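Local coordinates for protein taurine dioxygenase (Burkholderia xenovorans, PDB 5KEU) that probably acts as an iron(II)- and 2-oxoglutarate-dependent dioxygenase of the TauD/TfdA family, and here carries magnesium in its metal site, at residues P18-V22 / E46-I50; L157-L162 / H246-F252. All blocks are in the same frame, centred on the assembly; numbering follows the deposited sequence.

Interaction 1: P18-V22 / E46-I50; sequences PSIQV and EVAQI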
loop_
_atom_site.group_PDB
_atom_site.type_symbol
_atom_site.label_atom_id
_atom_site.label_comp_id
_atom_site.label_asym_id
_atom_site.label_seq_id
_atom_site.Cartn_x
_atom_site.Cartn_y
_atom_site.Cartn_z
ATOM N N PRO B 18 7.638 -0.063 31.114
ATOM C CA PRO B 18 7.061 0.775 30.056
ATOM C C PRO B 18 5.539 0.689 30.030
ATOM O O PRO B 18 4.989 -0.346 29.664
ATOM C CB PRO B 18 7.665 0.189 28.768
ATOM C CG PRO B 18 8.341 -1.127 29.182
ATOM C CD PRO B 18 7.962 -1.405 30.613
ATOM N N SER B 19 4.865 1.770 30.421
ATOM C CA SER B 19 3.415 1.716 30.550
ATOM C C SER B 19 2.720 1.651 29.198
ATOM O O SER B 19 1.585 1.168 29.119
ATOM C CB SER B 19 2.904 2.922 31.352
ATOM O OG SER B 19 3.118 4.154 30.675
ATOM N N ILE B 20 3.369 2.107 28.134
ATOM C CA ILE B 20 2.739 2.177 26.824
ATOM C C ILE B 20 3.283 1.054 25.953
ATOM O O ILE B 20 4.478 1.015 25.635
ATOM C CB ILE B 20 2.943 3.551 26.175
ATOM C CG1 ILE B 20 2.303 4.624 27.068
ATOM C CG2 ILE B 20 2.336 3.549 24.785
ATOM C CD1 ILE B 20 2.199 6.009 26.429
ATOM N N GLN B 21 2.401 0.137 25.578
ATOM C CA GLN B 21 2.758 -0.953 24.684
ATOM C C GLN B 21 2.920 -0.437 23.254
ATOM O O GLN B 21 2.041 0.266 22.747
ATOM C CB GLN B 21 1.670 -2.025 24.767
ATOM C CG GLN B 21 1.699 -3.101 23.709
ATOM C CD GLN B 21 0.425 -3.935 23.724
ATOM O OE1 GLN B 21 -0.219 -4.115 22.696
ATOM N NE2 GLN B 21 0.050 -4.432 24.898
ATOM N N VAL B 22 4.038 -0.790 22.605
ATOM C CA VAL B 22 4.356 -0.353 21.244
ATOM C C VAL B 22 4.345 -1.579 20.333
ATOM O O VAL B 22 5.184 -2.475 20.482
ATOM C CB VAL B 22 5.713 0.365 21.169
ATOM C CG1 VAL B 22 6.054 0.742 19.697
ATOM C CG2 VAL B 22 5.716 1.608 22.045
ATOM N N GLU B 46 4.512 9.413 29.876
ATOM C CA GLU B 46 3.707 9.038 28.716
ATOM C C GLU B 46 4.054 9.890 27.506
ATOM O O GLU B 46 4.153 9.375 26.382
ATOM C CB GLU B 46 2.225 9.151 29.063
ATOM C CG GLU B 46 1.798 8.134 30.117
ATOM C CD GLU B 46 0.402 8.385 30.644
ATOM O OE1 GLU B 46 0.057 9.557 30.883
ATOM O OE2 GLU B 46 -0.359 7.411 30.806
ATOM N N VAL B 47 4.223 11.200 27.712
ATOM C CA VAL B 47 4.655 12.085 26.631
ATOM C C VAL B 47 5.968 11.591 26.042
ATOM O O VAL B 47 6.118 11.472 24.822
ATOM C CB VAL B 47 4.789 13.527 27.149
ATOM C CG1 VAL B 47 5.407 14.409 26.069
ATOM C CG2 VAL B 47 3.422 14.054 27.585
ATOM N N ALA B 48 6.940 11.292 26.909
ATOM C CA ALA B 48 8.246 10.871 26.423
ATOM C C ALA B 48 8.145 9.563 25.656
ATOM O O ALA B 48 8.781 9.399 24.611
ATOM C CB ALA B 48 9.220 10.734 27.588
ATOM N N GLN B 49 7.337 8.624 26.153
ATOM C CA GLN B 49 7.216 7.334 25.480
ATOM C C GLN B 49 6.600 7.497 24.103
ATOM O O GLN B 49 7.042 6.864 23.135
ATOM C CB GLN B 49 6.373 6.369 26.314
ATOM C CG GLN B 49 7.053 5.806 27.547
ATOM C CD GLN B 49 6.125 4.888 28.335
ATOM O OE1 GLN B 49 5.816 3.776 27.903
ATOM N NE2 GLN B 49 5.656 5.362 29.485
ATOM N N ILE B 50 5.560 8.328 24.000
ATOM C CA ILE B 50 4.924 8.544 22.706
ATOM C C ILE B 50 5.891 9.236 21.759
ATOM O O ILE B 50 6.020 8.855 20.589
ATOM C CB ILE B 50 3.620 9.342 22.887
ATOM C CG1 ILE B 50 2.570 8.467 23.584
ATOM C CG2 ILE B 50 3.125 9.866 21.555
ATOM C CD1 ILE B 50 1.358 9.232 24.034
HETATM O O HOH W 1 0.363 4.886 30.117
HETATM O O HOH W 2 6.658 2.927 25.320
#
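At the edge of the mixed sheet of this double-stranded beta-helix (jelly-roll) fold, as in the TauD/TfdA family, the lead-in to the outermost strand 21-24 is pinned to the first turns of helix 44-57 by one glutamine amide: Q49 reaches across to S19 and I20. The two backbones stay well apart, since even the nearest CA atoms, those of I20 and Q49, are separated by 7.0 Å, so side chains span the gap. With CD anti to CA (chi2 178°), the Q49 chain reaches straight out and brings its amide to the loop backbone. There its two ends do different work. OE1 accepts from I20 N at 3.0 Å, the donor tilted 23° out of the carbonyl plane. NE2 donates to S19 OG at 3.1 Å, and this oxygen lies 18° out of the amide plane. With both ends engaged, rotation of the amide about CG-CD is restrained, and a second NE2 bond, to S45 OG, adds to this.

Two waters extend the polar link. One lies between S19 OG and E46 OE2, accepting from the hydroxyl and donating to the carboxylate at 2.7 Å from OE2. The other donates to both I20 O and Q49 OE1, giving OE1 a second donor and tying both peptide polar groups of I20 to the same side chain. The apolar part is small: I20 CD1 reaches I50 CG1 at 3.8 Å, beside E46 CB and Q49 CB. I20 CB lies against the Q49 OE1 oxygen already bonded to I20 N.

I20 also touches L33 of strand 31-34, the sheet neighbour of strand 21-24, and I50 rests on L42 and F79; the helix thus packs against the loop residues just before the edge strand.

Interaction 2: L157-L162 / H246-F252; sequences LAYEKL and HATRPEF. With FMT (formic acid), chain D.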
loop_
_atom_site.group_PDB
_atom_site.type_symbol
_atom_site.label_atom_id
_atom_site.label_comp_id
_atom_site.label_asym_id
_atom_site.label_seq_id
_atom_site.Cartn_x
_atom_site.Cartn_y
_atom_site.Cartn_z
ATOM N N LEU B 157 14.380 6.051 5.703
ATOM C CA LEU B 157 14.753 4.796 5.065
ATOM C C LEU B 157 14.965 4.975 3.565
ATOM O O LEU B 157 15.913 4.418 2.989
ATOM C CB LEU B 157 13.659 3.751 5.325
ATOM C CG LEU B 157 13.880 2.377 4.726
ATOM C CD1 LEU B 157 15.137 1.758 5.332
ATOM C CD2 LEU B 157 12.646 1.537 4.995
ATOM N N ALA B 158 14.076 5.727 2.905
ATOM C CA ALA B 158 14.246 5.957 1.478
ATOM C C ALA B 158 15.625 6.535 1.175
ATOM O O ALA B 158 16.282 6.111 0.219
ATOM C CB ALA B 158 13.140 6.876 0.945
ATOM N N TYR B 159 16.076 7.514 1.974
ATOM C CA TYR B 159 17.414 8.063 1.768
ATOM C C TYR B 159 18.467 6.982 1.945
ATOM O O TYR B 159 19.375 6.832 1.117
ATOM C CB TYR B 159 17.675 9.218 2.750
ATOM C CG TYR B 159 19.102 9.746 2.680
ATOM C CD1 TYR B 159 20.100 9.237 3.521
ATOM C CD2 TYR B 159 19.453 10.748 1.771
ATOM C CE1 TYR B 159 21.417 9.708 3.442
ATOM C CE2 TYR B 159 20.764 11.229 1.688
ATOM C CZ TYR B 159 21.732 10.715 2.539
ATOM O OH TYR B 159 23.027 11.189 2.466
ATOM N N GLU B 160 18.379 6.231 3.043
ATOM C CA GLU B 160 19.411 5.247 3.335
ATOM C C GLU B 160 19.482 4.186 2.252
ATOM O O GLU B 160 20.559 3.630 2.002
ATOM C CB GLU B 160 19.158 4.608 4.701
ATOM C CG GLU B 160 19.319 5.585 5.873
ATOM C CD GLU B 160 20.759 6.080 6.027
ATOM O OE1 GLU B 160 21.694 5.301 5.712
ATOM O OE2 GLU B 160 20.956 7.241 6.459
ATOM N N LYS B 161 18.357 3.913 1.584
ATOM C CA LYS B 161 18.305 2.871 0.559
ATOM C C LYS B 161 18.724 3.344 -0.826
ATOM O O LYS B 161 18.898 2.503 -1.719
ATOM C CB LYS B 161 16.907 2.269 0.480
ATOM C CG LYS B 161 16.516 1.465 1.713
ATOM C CD LYS B 161 17.259 0.138 1.796
ATOM C CE LYS B 161 16.593 -0.769 2.813
ATOM N NZ LYS B 161 17.114 -2.163 2.728
ATOM N N LEU B 162 18.898 4.648 -1.035
ATOM C CA LEU B 162 19.636 5.094 -2.209
ATOM C C LEU B 162 21.047 4.524 -2.149
ATOM O O LEU B 162 21.608 4.318 -1.063
ATOM C CB LEU B 162 19.722 6.633 -2.256
ATOM C CG LEU B 162 18.434 7.457 -2.365
ATOM C CD1 LEU B 162 18.757 8.962 -2.201
ATOM C CD2 LEU B 162 17.806 7.172 -3.719
ATOM N N HIS B 246 11.335 5.686 -6.171
ATOM C CA HIS B 246 12.075 5.075 -5.074
ATOM C C HIS B 246 11.387 5.328 -3.732
ATOM O O HIS B 246 11.252 4.420 -2.906
ATOM C CB HIS B 246 13.506 5.634 -5.068
ATOM C CG HIS B 246 14.331 5.152 -3.912
ATOM N ND1 HIS B 246 14.825 3.867 -3.836
ATOM C CD2 HIS B 246 14.710 5.771 -2.769
ATOM C CE1 HIS B 246 15.494 3.721 -2.702
ATOM N NE2 HIS B 246 15.431 4.858 -2.032
ATOM N N ALA B 247 10.943 6.557 -3.490
ATOM C CA ALA B 247 10.430 6.902 -2.171
ATOM C C ALA B 247 9.117 6.203 -1.857
ATOM O O ALA B 247 8.705 6.200 -0.693
ATOM C CB ALA B 247 10.229 8.422 -2.047
ATOM N N THR B 248 8.442 5.649 -2.863
ATOM C CA THR B 248 7.156 5.008 -2.668
ATOM C C THR B 248 7.246 3.493 -2.836
ATOM O O THR B 248 6.221 2.847 -3.067
ATOM C CB THR B 248 6.103 5.608 -3.610
ATOM O OG1 THR B 248 6.543 5.507 -4.969
ATOM C CG2 THR B 248 5.881 7.089 -3.270
ATOM N N ARG B 249 8.450 2.919 -2.732
ATOM C CA ARG B 249 8.577 1.463 -2.686
ATOM C C ARG B 249 7.635 0.902 -1.620
ATOM O O ARG B 249 7.606 1.412 -0.491
ATOM C CB ARG B 249 10.014 1.025 -2.333
ATOM C CG ARG B 249 11.107 1.246 -3.387
ATOM C CD ARG B 249 10.906 0.399 -4.639
ATOM N NE ARG B 249 10.573 -0.968 -4.266
ATOM C CZ ARG B 249 9.823 -1.780 -4.994
ATOM N NH1 ARG B 249 9.550 -3.000 -4.541
ATOM N NH2 ARG B 249 9.357 -1.373 -6.175
ATOM N N PRO B 250 6.914 -0.182 -1.912
ATOM C CA PRO B 250 5.972 -0.731 -0.919
ATOM C C PRO B 250 6.633 -1.094 0.393
ATOM O O PRO B 250 6.026 -0.935 1.460
ATOM C CB PRO B 250 5.416 -1.988 -1.608
ATOM C CG PRO B 250 5.878 -1.958 -3.001
ATOM C CD PRO B 250 6.987 -0.968 -3.151
ATOM N N GLU B 251 7.873 -1.590 0.343
ATOM C CA GLU B 251 8.555 -1.983 1.574
ATOM C C GLU B 251 8.932 -0.794 2.454
ATOM O O GLU B 251 9.339 -1.008 3.598
ATOM C CB GLU B 251 9.800 -2.840 1.238
ATOM C CG GLU B 251 10.866 -2.138 0.368
ATOM C CD GLU B 251 10.669 -2.351 -1.135
ATOM O OE1 GLU B 251 11.659 -2.196 -1.883
ATOM O OE2 GLU B 251 9.536 -2.683 -1.577
ATOM N N PHE B 252 8.776 0.449 1.980
ATOM C CA PHE B 252 8.988 1.619 2.829
ATOM C C PHE B 252 7.692 2.123 3.465
ATOM O O PHE B 252 7.727 3.132 4.173
ATOM C CB PHE B 252 9.613 2.797 2.045
ATOM C CG PHE B 252 10.900 2.475 1.311
ATOM C CD1 PHE B 252 11.679 1.383 1.657
ATOM C CD2 PHE B 252 11.340 3.307 0.287
ATOM C CE1 PHE B 252 12.869 1.096 0.962
ATOM C CE2 PHE B 252 12.527 3.038 -0.405
ATOM C CZ PHE B 252 13.296 1.926 -0.057
HETATM C C FMT D . 9.967 -6.288 -5.085
HETATM O O1 FMT D . 9.030 -5.804 -4.442
HETATM O O2 FMT D . 11.138 -6.359 -4.695
#
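H246 and A158 share the one direct hydrogen bond across this contact: H246 NE2 donates to A158 O at 2.7 Å. The acceptor lies 2° from the imidazole plane, so the ring meets the carbonyl edge-on; CG anti to the backbone N (chi1 176°) carries it toward helix 155-161. A158 O also accepts from L162 N, just past the helix end, so two donors hold it.

Both faces of the same imidazole are covered. L162 CD2 sits over one as a CH-pi contact, 3.9 Å from the ring centroid and 26° off its normal, and F252 CE2 lies over the opposite face near the rim. Covered on both faces and bonded at its edge, the ring is probably restrained against tilting.

These elements are the C-terminal turn of helix 155-161 and the last turn of helix 233-247, with the loop and 3-10 turn that lead from it to strand 253-256, which pairs with strand 150-154 in the antiparallel sheet carrying the metal ligand H273. The A247 side chain is about 11 Å from that of metal ligand H123.

Apolar packing centres on F252: L157 CD2 touches its CD1 at 3.5 Å, K161 CB lies 3.7 Å from its CZ, and A158 CA and CB approach CD2 and CE2. Within 246-252, the R249 guanidinium grips the E251 carboxylate side-on, NE to OE1 at 2.9 Å and NH1 to OE2; a formic acid molecule, probably from the crystallisation liquor, makes a weak bond to NH1.

Interaction 1 and interaction 2 share no helix or strand and do not touch; their centres lie 27 Å apart and their nearest atoms about 16 Å. Both are partly buried. Interaction 1 lies farther out, 21 Å from the chain centre against 16 Å, where the first modelled residues, a loop before the edge strand, meet a helix through an amide and bridging waters. Interaction 2 joins two helix ends beside a different sheet, and buries more surface, 314 against 242 Å², with aromatic and aliphatic packing around a single histidine-carbonyl bond. No second-subunit residue touches interaction 1, whereas L116 and T277 of the second subunit pack on R249 and E251 of interaction 2.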